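Local coordinates for C-domain type II peptide synthetase (Streptomyces globisporus, PDB 4ZNM), which is a C-domain protein of a type II peptide synthetase, with the condensation-domain fold of the CoA-dependent acyltransferase clan, at residues P382-G386 against D387-S391; F247-R250 against G251-D255; G56-E60 against E61-E65; L153-H157 against T158-A162. All blocks are in the same frame, centred on the assembly; numbering follows the deposited sequence.

Interaction 1: P382-G386 against D387-S391; sequences PEQAG and DLTYS
Four backbone hydrogen bonds zip E383 to Y390 and A385 to L388, both as antiparallel hydrogen-bonded pairs. The tightest runs from A385 N to L388 O, 2.7 Å and nearly straight at 168°; the return bond runs from L388 N to A385 O. Between them Q384 and T389 form a non-hydrogen-bonded pair, with T389 CA 3.2 Å from E383 O in a CA-H...O contact.

Apolar contact is dominated by the Y390 ring. Its chi1 of 61° sets CG between the backbone N and the carbonyl carbon, which swings the ring back across the first strand. E383 CB lies over one face in a CH-pi contact, 3.9 Å from the centroid, while A385 N sits at the edge and A385 CB is 3.9 Å from Y390 CE2. P382 CB meets T389 CG2 at 3.5 Å.

Water ties the polar ends: one molecule donates to E383 OE2 and bonds Y390 OH, and another links Q384 NE2 to T389 OG1 on the face that Q384 and T389 share. Helix 162-180 packs on A385, L388 and Y390. This is a beta hairpin with a two-residue type II' turn, G386 at its positive-phi corner.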
loop_
_atom_site.group_PDB
_atom_site.type_symbol
_atom_site.label_atom_id
_atom_site.label_comp_id
_atom_site.label_asym_id
_atom_site.label_seq_id
_atom_site.Cartn_x
_atom_site.Cartn_y
_atom_site.Cartn_z
ATOM N N PRO A 382 -13.524 16.871 -1.724
ATOM C CA PRO A 382 -12.516 17.690 -1.060
ATOM C C PRO A 382 -12.793 17.852 0.432
ATOM O O PRO A 382 -13.949 17.936 0.839
ATOM C CB PRO A 382 -12.629 19.028 -1.793
ATOM C CG PRO A 382 -13.216 18.675 -3.129
ATOM C CD PRO A 382 -14.180 17.587 -2.833
ATOM N N GLU A 383 -11.726 17.908 1.220
ATOM C CA GLU A 383 -11.810 18.161 2.654
ATOM C C GLU A 383 -11.316 19.573 2.942
ATOM O O GLU A 383 -10.667 20.172 2.102
ATOM C CB GLU A 383 -10.971 17.147 3.421
ATOM C CG GLU A 383 -11.018 15.752 2.830
ATOM C CD GLU A 383 -11.125 14.690 3.890
ATOM O OE1 GLU A 383 -12.186 14.648 4.552
ATOM O OE2 GLU A 383 -10.155 13.910 4.054
ATOM N N GLN A 384 -11.604 20.093 4.132
ATOM C CA GLN A 384 -11.189 21.436 4.484
ATOM C C GLN A 384 -10.543 21.493 5.845
ATOM O O GLN A 384 -10.999 20.839 6.798
ATOM C CB GLN A 384 -12.397 22.372 4.434
ATOM C CG GLN A 384 -12.051 23.835 4.674
ATOM C CD GLN A 384 -13.265 24.713 4.641
ATOM O OE1 GLN A 384 -14.200 24.534 5.423
ATOM N NE2 GLN A 384 -13.273 25.658 3.709
ATOM N N ALA A 385 -9.458 22.261 5.928
ATOM C CA ALA A 385 -8.827 22.575 7.204
ATOM C C ALA A 385 -8.611 24.080 7.221
ATOM O O ALA A 385 -7.776 24.633 6.491
ATOM C CB ALA A 385 -7.509 21.806 7.400
ATOM N N GLY A 386 -9.415 24.761 8.030
ATOM C CA GLY A 386 -9.350 26.203 8.095
ATOM C C GLY A 386 -9.671 26.829 6.756
ATOM O O GLY A 386 -10.755 26.605 6.215
ATOM N N ASP A 387 -8.731 27.602 6.217
ATOM C CA ASP A 387 -8.945 28.243 4.931
ATOM C C ASP A 387 -8.343 27.453 3.769
ATOM O O ASP A 387 -8.344 27.941 2.658
ATOM C CB ASP A 387 -8.392 29.676 4.947
ATOM C CG ASP A 387 -6.882 29.760 4.886
ATOM O OD1 ASP A 387 -6.161 28.734 4.996
ATOM O OD2 ASP A 387 -6.402 30.913 4.740
ATOM N N LEU A 388 -7.815 26.251 4.036
ATOM C CA LEU A 388 -7.336 25.366 2.970
ATOM C C LEU A 388 -8.273 24.184 2.691
ATOM O O LEU A 388 -8.691 23.483 3.607
ATOM C CB LEU A 388 -5.983 24.809 3.311
ATOM C CG LEU A 388 -4.762 25.596 2.921
ATOM C CD1 LEU A 388 -3.588 24.755 3.357
ATOM C CD2 LEU A 388 -4.715 25.907 1.409
ATOM N N THR A 389 -8.596 24.005 1.415
ATOM C CA THR A 389 -9.238 22.799 0.900
ATOM C C THR A 389 -8.168 21.838 0.335
ATOM O O THR A 389 -7.236 22.265 -0.332
ATOM C CB THR A 389 -10.254 23.180 -0.193
ATOM O OG1 THR A 389 -11.326 23.942 0.385
ATOM C CG2 THR A 389 -10.800 21.931 -0.919
ATOM N N TYR A 390 -8.274 20.554 0.624
ATOM C CA TYR A 390 -7.292 19.597 0.154
ATOM C C TYR A 390 -7.995 18.320 -0.312
ATOM O O TYR A 390 -8.965 17.859 0.290
ATOM C CB TYR A 390 -6.232 19.299 1.228
ATOM C CG TYR A 390 -6.733 18.705 2.525
ATOM C CD1 TYR A 390 -6.527 17.353 2.829
ATOM C CD2 TYR A 390 -7.382 19.500 3.462
ATOM C CE1 TYR A 390 -6.978 16.802 4.037
ATOM C CE2 TYR A 390 -7.831 18.979 4.661
ATOM C CZ TYR A 390 -7.636 17.627 4.942
ATOM O OH TYR A 390 -8.068 17.128 6.145
ATOM N N SER A 391 -7.477 17.768 -1.401
ATOM C CA SER A 391 -8.080 16.653 -2.104
ATOM C C SER A 391 -6.973 15.696 -2.505
ATOM O O SER A 391 -6.056 16.084 -3.207
ATOM C CB SER A 391 -8.832 17.197 -3.323
ATOM O OG SER A 391 -9.890 16.364 -3.703
HETATM O O HOH W 1 -8.468 14.534 6.016
HETATM O O HOH W 2 -10.937 26.384 2.025
#

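Interaction 2: F247-R250 against G251-D255; sequences FAVR and GELAD
V249 and R250 meet L253 and A254 in a local strand-to-helix junction, where strand 242-249, at the margin of its sheet, hands the chain directly to helix 251-264. R250 stands at the N-cap position, and its backbone carbonyl makes the bond: A254 N donates to R250 O over 2.6 Å at 170°, closing the first helical turn.

Beside this bond lies a small apolar contact. V249 CG1, anti to the backbone N (chi1 -175°), reaches forward to L253 CG at 3.5 Å, the two side chains crossing at a slant, and A254 CB comes to 3.6 Å from V249 O. M422 of strand 422-429 also packs on V249 and A254.

The R250 side chain folds back over the same leucine. A bend at chi3 lays the guanidinium over L253, with L253 CB over one face, toward the rim, and L253 CD2 4.0 Å from R250 NH2. That NH2 makes a salt bridge to E450 of helix 435-454; E252 OE2, 4.5 Å from R250 NH1, is too far for a second. The arginine is poorly ordered, so the chemistry implies a firm backbone and apolar joint beneath a charged cover whose details probably vary.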
loop_
_atom_site.group_PDB
_atom_site.type_symbol
_atom_site.label_atom_id
_atom_site.label_comp_id
_atom_site.label_asym_id
_atom_site.label_seq_id
_atom_site.Cartn_x
_atom_site.Cartn_y
_atom_site.Cartn_z
ATOM N N PHE A 247 -3.121 2.489 -13.741
ATOM C CA PHE A 247 -4.329 2.299 -14.529
ATOM C C PHE A 247 -5.536 2.771 -13.740
ATOM O O PHE A 247 -5.450 3.051 -12.537
ATOM C CB PHE A 247 -4.492 0.834 -14.940
ATOM C CG PHE A 247 -4.705 -0.091 -13.795
ATOM C CD1 PHE A 247 -3.630 -0.640 -13.137
ATOM C CD2 PHE A 247 -5.986 -0.427 -13.378
ATOM C CE1 PHE A 247 -3.810 -1.516 -12.071
ATOM C CE2 PHE A 247 -6.172 -1.326 -12.313
ATOM C CZ PHE A 247 -5.081 -1.855 -11.663
ATOM N N ALA A 248 -6.658 2.873 -14.437
ATOM C CA ALA A 248 -7.906 3.343 -13.842
ATOM C C ALA A 248 -9.030 2.519 -14.407
ATOM O O ALA A 248 -9.033 2.177 -15.597
ATOM C CB ALA A 248 -8.124 4.765 -14.126
ATOM N N VAL A 249 -9.973 2.160 -13.556
ATOM C CA VAL A 249 -11.105 1.434 -14.056
ATOM C C VAL A 249 -12.102 2.486 -14.508
ATOM O O VAL A 249 -12.665 3.224 -13.697
ATOM C CB VAL A 249 -11.650 0.465 -13.033
ATOM C CG1 VAL A 249 -12.767 -0.362 -13.641
ATOM C CG2 VAL A 249 -10.554 -0.447 -12.604
ATOM N N ARG A 250 -12.230 2.556 -15.836
ATOM C CA ARG A 250 -13.194 3.371 -16.576
ATOM C C ARG A 250 -14.591 3.431 -15.949
ATOM O O ARG A 250 -15.100 2.422 -15.477
ATOM C CB ARG A 250 -13.309 2.819 -18.008
ATOM C CG ARG A 250 -11.968 2.681 -18.737
ATOM C CD ARG A 250 -12.096 2.037 -20.128
ATOM N NE ARG A 250 -12.406 0.598 -20.111
ATOM C CZ ARG A 250 -13.613 0.061 -20.320
ATOM N NH1 ARG A 250 -14.680 0.826 -20.544
ATOM N NH2 ARG A 250 -13.758 -1.262 -20.291
ATOM N N GLY A 251 -15.210 4.610 -15.983
ATOM C CA GLY A 251 -16.533 4.821 -15.427
ATOM C C GLY A 251 -17.527 3.717 -15.742
ATOM O O GLY A 251 -18.068 3.117 -14.827
ATOM N N GLU A 252 -17.757 3.441 -17.023
ATOM C CA GLU A 252 -18.627 2.333 -17.445
ATOM C C GLU A 252 -18.271 1.010 -16.720
ATOM O O GLU A 252 -19.120 0.392 -16.074
ATOM C CB GLU A 252 -18.533 2.158 -18.976
ATOM C CG GLU A 252 -19.655 1.329 -19.628
ATOM C CD GLU A 252 -19.853 1.636 -21.122
ATOM O OE1 GLU A 252 -20.893 2.237 -21.486
ATOM O OE2 GLU A 252 -18.979 1.260 -21.933
ATOM N N LEU A 253 -17.026 0.574 -16.830
ATOM C CA LEU A 253 -16.597 -0.657 -16.159
ATOM C C LEU A 253 -16.699 -0.552 -14.636
ATOM O O LEU A 253 -17.120 -1.502 -13.974
ATOM C CB LEU A 253 -15.162 -1.004 -16.542
ATOM C CG LEU A 253 -14.583 -2.294 -15.954
ATOM C CD1 LEU A 253 -15.514 -3.482 -16.217
ATOM C CD2 LEU A 253 -13.220 -2.526 -16.553
ATOM N N ALA A 254 -16.294 0.595 -14.088
ATOM C CA ALA A 254 -16.372 0.848 -12.649
ATOM C C ALA A 254 -17.828 0.676 -12.180
ATOM O O ALA A 254 -18.114 -0.002 -11.207
ATOM C CB ALA A 254 -15.875 2.257 -12.321
ATOM N N ASP A 255 -18.737 1.307 -12.892
ATOM C CA ASP A 255 -20.144 1.250 -12.528
ATOM C C ASP A 255 -20.657 -0.195 -12.587
ATOM O O ASP A 255 -21.412 -0.613 -11.707
ATOM C CB ASP A 255 -20.959 2.171 -13.433
ATOM C CG ASP A 255 -20.769 3.644 -13.091
ATOM O OD1 ASP A 255 -19.839 3.981 -12.322
ATOM O OD2 ASP A 255 -21.552 4.470 -13.602
#

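Interaction 3: G56-E60 against E61-E65; sequences GGIDE and ETLRE
Just past D59, at the N-cap position, the extended chain of 56-59 turns into helix 60-73, and the carbonyls of D59 and E60 accept the first i to i-4 bonds of the helix. L63 N donates to D59 O at 3.0 Å, R64 N to E60 O at 2.9 Å, and T62 N adds a weak bond to D59 O.

The D59 carboxylate supplies the cap. With CG anti to the backbone N (chi1 -175°), OD2 lies over the first turn, where it accepts from T62 twice: from OG1 at 2.6 Å and from the backbone N at 3.1 Å. Both donors meet OD2 on its anti side but from opposite faces of the carboxylate plane, each about 30° out of it, so the oxygen is gripped between them. The helix-end field would probably help stabilise this negative charge. The reverse half of a capping box is replaced, since D59 N bonds Y176 OH instead. I58 CG2 touches L63 CD2 at 4.3 Å, joining the residues before and after the cap in a loose hydrophobic staple.

Helix 162-180 flanks this corner through Y176, R179 and R180, while strand 137-143 meets I58 and offers R143 for a salt bridge with E60 OE2.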
loop_
_atom_site.group_PDB
_atom_site.type_symbol
_atom_site.label_atom_id
_atom_site.label_comp_id
_atom_site.label_asym_id
_atom_site.label_seq_id
_atom_site.Cartn_x
_atom_site.Cartn_y
_atom_site.Cartn_z
ATOM N N GLY A 56 -6.344 27.470 -2.007
ATOM C CA GLY A 56 -6.319 28.499 -0.989
ATOM C C GLY A 56 -4.918 29.030 -0.833
ATOM O O GLY A 56 -3.978 28.461 -1.367
ATOM N N GLY A 57 -4.787 30.135 -0.114
ATOM C CA GLY A 57 -3.490 30.737 0.113
ATOM C C GLY A 57 -2.697 29.884 1.075
ATOM O O GLY A 57 -3.272 29.212 1.913
ATOM N N ILE A 58 -1.371 29.894 0.927
ATOM C CA ILE A 58 -0.479 29.109 1.780
ATOM C C ILE A 58 0.590 30.027 2.301
ATOM O O ILE A 58 1.195 30.754 1.514
ATOM C CB ILE A 58 0.192 27.957 1.027
ATOM C CG1 ILE A 58 -0.841 26.932 0.560
ATOM C CG2 ILE A 58 1.298 27.305 1.906
ATOM C CD1 ILE A 58 -0.236 25.931 -0.420
ATOM N N ASP A 59 0.834 29.979 3.611
ATOM C CA ASP A 59 2.017 30.629 4.192
ATOM C C ASP A 59 3.081 29.550 4.369
ATOM O O ASP A 59 2.982 28.702 5.257
ATOM C CB ASP A 59 1.711 31.307 5.520
ATOM C CG ASP A 59 2.908 32.077 6.056
ATOM O OD1 ASP A 59 3.168 33.166 5.531
ATOM O OD2 ASP A 59 3.601 31.598 6.973
ATOM N N GLU A 60 4.105 29.585 3.525
ATOM C CA GLU A 60 5.050 28.483 3.424
ATOM C C GLU A 60 5.796 28.247 4.723
ATOM O O GLU A 60 5.997 27.112 5.147
ATOM C CB GLU A 60 6.037 28.776 2.307
ATOM C CG GLU A 60 5.423 28.706 0.913
ATOM C CD GLU A 60 6.299 29.345 -0.178
ATOM O OE1 GLU A 60 7.525 29.568 0.039
ATOM O OE2 GLU A 60 5.729 29.662 -1.263
ATOM N N GLU A 61 6.186 29.332 5.376
ATOM C CA GLU A 61 6.929 29.225 6.627
ATOM C C GLU A 61 6.106 28.533 7.703
ATOM O O GLU A 61 6.638 27.778 8.507
ATOM C CB GLU A 61 7.356 30.614 7.114
ATOM C CG GLU A 61 8.031 30.606 8.473
ATOM C CD GLU A 61 8.513 31.984 8.887
ATOM O OE1 GLU A 61 8.812 32.168 10.087
ATOM O OE2 GLU A 61 8.586 32.879 8.017
ATOM N N THR A 62 4.802 28.802 7.729
ATOM C CA THR A 62 3.934 28.191 8.729
ATOM C C THR A 62 3.682 26.733 8.379
ATOM O O THR A 62 3.576 25.905 9.261
ATOM C CB THR A 62 2.601 28.959 8.855
ATOM O OG1 THR A 62 2.885 30.314 9.174
ATOM C CG2 THR A 62 1.701 28.387 9.993
ATOM N N LEU A 63 3.619 26.416 7.092
ATOM C CA LEU A 63 3.433 25.036 6.679
ATOM C C LEU A 63 4.657 24.214 7.071
ATOM O O LEU A 63 4.517 23.065 7.495
ATOM C CB LEU A 63 3.169 24.924 5.173
ATOM C CG LEU A 63 2.882 23.511 4.699
ATOM C CD1 LEU A 63 1.540 23.008 5.227
ATOM C CD2 LEU A 63 2.864 23.455 3.183
ATOM N N ARG A 64 5.841 24.814 6.984
ATOM C CA ARG A 64 7.067 24.131 7.353
ATOM C C ARG A 64 7.081 23.851 8.848
ATOM O O ARG A 64 7.428 22.747 9.293
ATOM C CB ARG A 64 8.265 24.950 6.950
ATOM C CG ARG A 64 9.569 24.348 7.357
ATOM C CD ARG A 64 10.713 25.103 6.689
ATOM N NE ARG A 64 10.904 26.402 7.270
ATOM C CZ ARG A 64 10.656 27.571 6.664
ATOM N NH1 ARG A 64 10.856 28.701 7.317
ATOM N NH2 ARG A 64 10.186 27.629 5.429
ATOM N N GLU A 65 6.707 24.844 9.628
ATOM C CA GLU A 65 6.583 24.657 11.074
ATOM C C GLU A 65 5.594 23.543 11.406
ATOM O O GLU A 65 5.857 22.731 12.285
ATOM C CB GLU A 65 6.138 25.947 11.755
ATOM C CG GLU A 65 7.185 27.042 11.841
ATOM C CD GLU A 65 6.600 28.399 12.283
ATOM O OE1 GLU A 65 5.361 28.593 12.206
ATOM O OE2 GLU A 65 7.390 29.271 12.704
#

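Interaction 4: L153-H157 against T158-A162; sequences LIAHH and TAADA
A155 CB faces A160 CB at 4.2 Å, a light methyl contact where the chain doubles back after strand 148-156. H156 is next and does the most. Its ND1 lies 2.8 Å from T158 OG1 in a hydrogen bond that either partner could donate, and T158 N makes a weak bond to the same nitrogen. The threonine hydroxyl sits between its own backbone N and carbonyl carbon (chi1 57°), which turns it back toward the imidazole and leaves T158 CG2 at the ring edge, 3.7 Å from H156 CE1. The other ring nitrogen, NE2, bonds G43 O, so the ring is fixed from both ends. H156 O in turn accepts A159 N at 2.9 Å, plus a weak bond from A160 N; this closes the tight bend.

The CB of H157 leads away from residues 158-162, yet the ring edge reaches A160 O. Its ND1 donates to that oxygen over 2.8 Å at 154°, with the oxygen close to the ring plane, while Y46 stacks on the ring. The bond and the stack together hold the rotation of the imidazole and tie it to the residue just before D161.

The two histidines and the aspartate match the HHxxxD signature of condensation domains. D161 caps helix 162-180 through A164 N and also engages R298 and F310, so the loop passes from strand 148-156, packed between strands 47-55 and 137-143, straight into that helix.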
loop_
_atom_site.group_PDB
_atom_site.type_symbol
_atom_site.label_atom_id
_atom_site.label_comp_id
_atom_site.label_asym_id
_atom_site.label_seq_id
_atom_site.Cartn_x
_atom_site.Cartn_y
_atom_site.Cartn_z
ATOM N N LEU A 153 3.953 14.396 -0.161
ATOM C CA LEU A 153 4.628 13.827 0.979
ATOM C C LEU A 153 5.270 12.478 0.653
ATOM O O LEU A 153 4.730 11.645 -0.105
ATOM C CB LEU A 153 3.648 13.669 2.129
ATOM C CG LEU A 153 2.871 14.928 2.525
ATOM C CD1 LEU A 153 1.980 14.588 3.745
ATOM C CD2 LEU A 153 3.830 16.087 2.819
ATOM N N ILE A 154 6.419 12.257 1.257
ATOM C CA ILE A 154 7.101 10.986 1.145
ATOM C C ILE A 154 7.582 10.556 2.509
ATOM O O ILE A 154 8.105 11.346 3.281
ATOM C CB ILE A 154 8.248 11.067 0.161
ATOM C CG1 ILE A 154 8.929 9.706 0.053
ATOM C CG2 ILE A 154 9.194 12.158 0.557
ATOM C CD1 ILE A 154 9.956 9.658 -1.055
ATOM N N ALA A 155 7.367 9.282 2.796
ATOM C CA ALA A 155 7.701 8.725 4.091
ATOM C C ALA A 155 8.233 7.325 3.906
ATOM O O ALA A 155 7.812 6.602 2.997
ATOM C CB ALA A 155 6.473 8.697 4.974
ATOM N N HIS A 156 9.132 6.925 4.790
ATOM C CA HIS A 156 9.649 5.587 4.714
ATOM C C HIS A 156 8.538 4.610 5.069
ATOM O O HIS A 156 7.761 4.813 6.003
ATOM C CB HIS A 156 10.858 5.391 5.618
ATOM C CG HIS A 156 11.724 4.270 5.152
ATOM N ND1 HIS A 156 11.499 2.953 5.499
ATOM C CD2 HIS A 156 12.766 4.260 4.288
ATOM C CE1 HIS A 156 12.388 2.183 4.887
ATOM N NE2 HIS A 156 13.168 2.956 4.149
ATOM N N HIS A 157 8.462 3.540 4.297
ATOM C CA HIS A 157 7.312 2.649 4.351
ATOM C C HIS A 157 7.403 1.653 5.519
ATOM O O HIS A 157 6.447 0.900 5.789
ATOM C CB HIS A 157 7.196 1.987 2.981
ATOM C CG HIS A 157 5.877 1.319 2.709
ATOM N ND1 HIS A 157 4.759 1.469 3.508
ATOM C CD2 HIS A 157 5.511 0.484 1.712
ATOM C CE1 HIS A 157 3.766 0.757 3.010
ATOM N NE2 HIS A 157 4.195 0.146 1.922
ATOM N N THR A 158 8.546 1.651 6.225
ATOM C CA THR A 158 8.619 0.994 7.540
ATOM C C THR A 158 7.919 1.828 8.610
ATOM O O THR A 158 7.557 1.308 9.664
ATOM C CB THR A 158 10.103 0.745 8.024
ATOM O OG1 THR A 158 10.816 1.996 8.063
ATOM C CG2 THR A 158 10.842 -0.262 7.136
ATOM N N ALA A 159 7.715 3.119 8.321
ATOM C CA ALA A 159 7.186 4.081 9.274
ATOM C C ALA A 159 5.706 4.419 9.038
ATOM O O ALA A 159 5.053 4.910 9.932
ATOM C CB ALA A 159 8.014 5.371 9.210
ATOM N N ALA A 160 5.198 4.193 7.831
ATOM C CA ALA A 160 3.851 4.620 7.458
ATOM C C ALA A 160 3.301 3.764 6.356
ATOM O O ALA A 160 4.008 3.429 5.413
ATOM C CB ALA A 160 3.873 6.112 7.016
ATOM N N ASP A 161 2.042 3.378 6.496
ATOM C CA ASP A 161 1.263 2.795 5.413
ATOM C C ASP A 161 0.242 3.817 4.833
ATOM O O ASP A 161 0.267 5.000 5.192
ATOM C CB ASP A 161 0.554 1.517 5.904
ATOM C CG ASP A 161 -0.328 1.736 7.171
ATOM O OD1 ASP A 161 -0.738 2.888 7.475
ATOM O OD2 ASP A 161 -0.646 0.708 7.842
ATOM N N ALA A 162 -0.611 3.376 3.909
ATOM C CA ALA A 162 -1.535 4.303 3.230
ATOM C C ALA A 162 -2.433 5.021 4.230
ATOM O O ALA A 162 -2.609 6.243 4.158
ATOM C CB ALA A 162 -2.356 3.582 2.184
#

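In the fold
Helix 162-180 connects three of the four sites: the loop of interaction 4 leads into its N-terminus, its length packs against interaction 1 and its C-terminal turns against interaction 3. Interactions 1 and 3 touch directly, with L388 CD2 3.6 Å from G57 O. Interactions 1 and 4 belong to one sheet, where strand 47-55 lies between 148-156 and 388-392, yet their nearest atoms stay about 9 Å apart. Interaction 2 lies on the other sheet, its centre about 28 Å from that of interaction 4 with its HHxxxD signature. Bound sodium ions lie about 6 Å from the H156 side chain and about 5 Å from that of D387; S130, E133 and P135 form a sodium site.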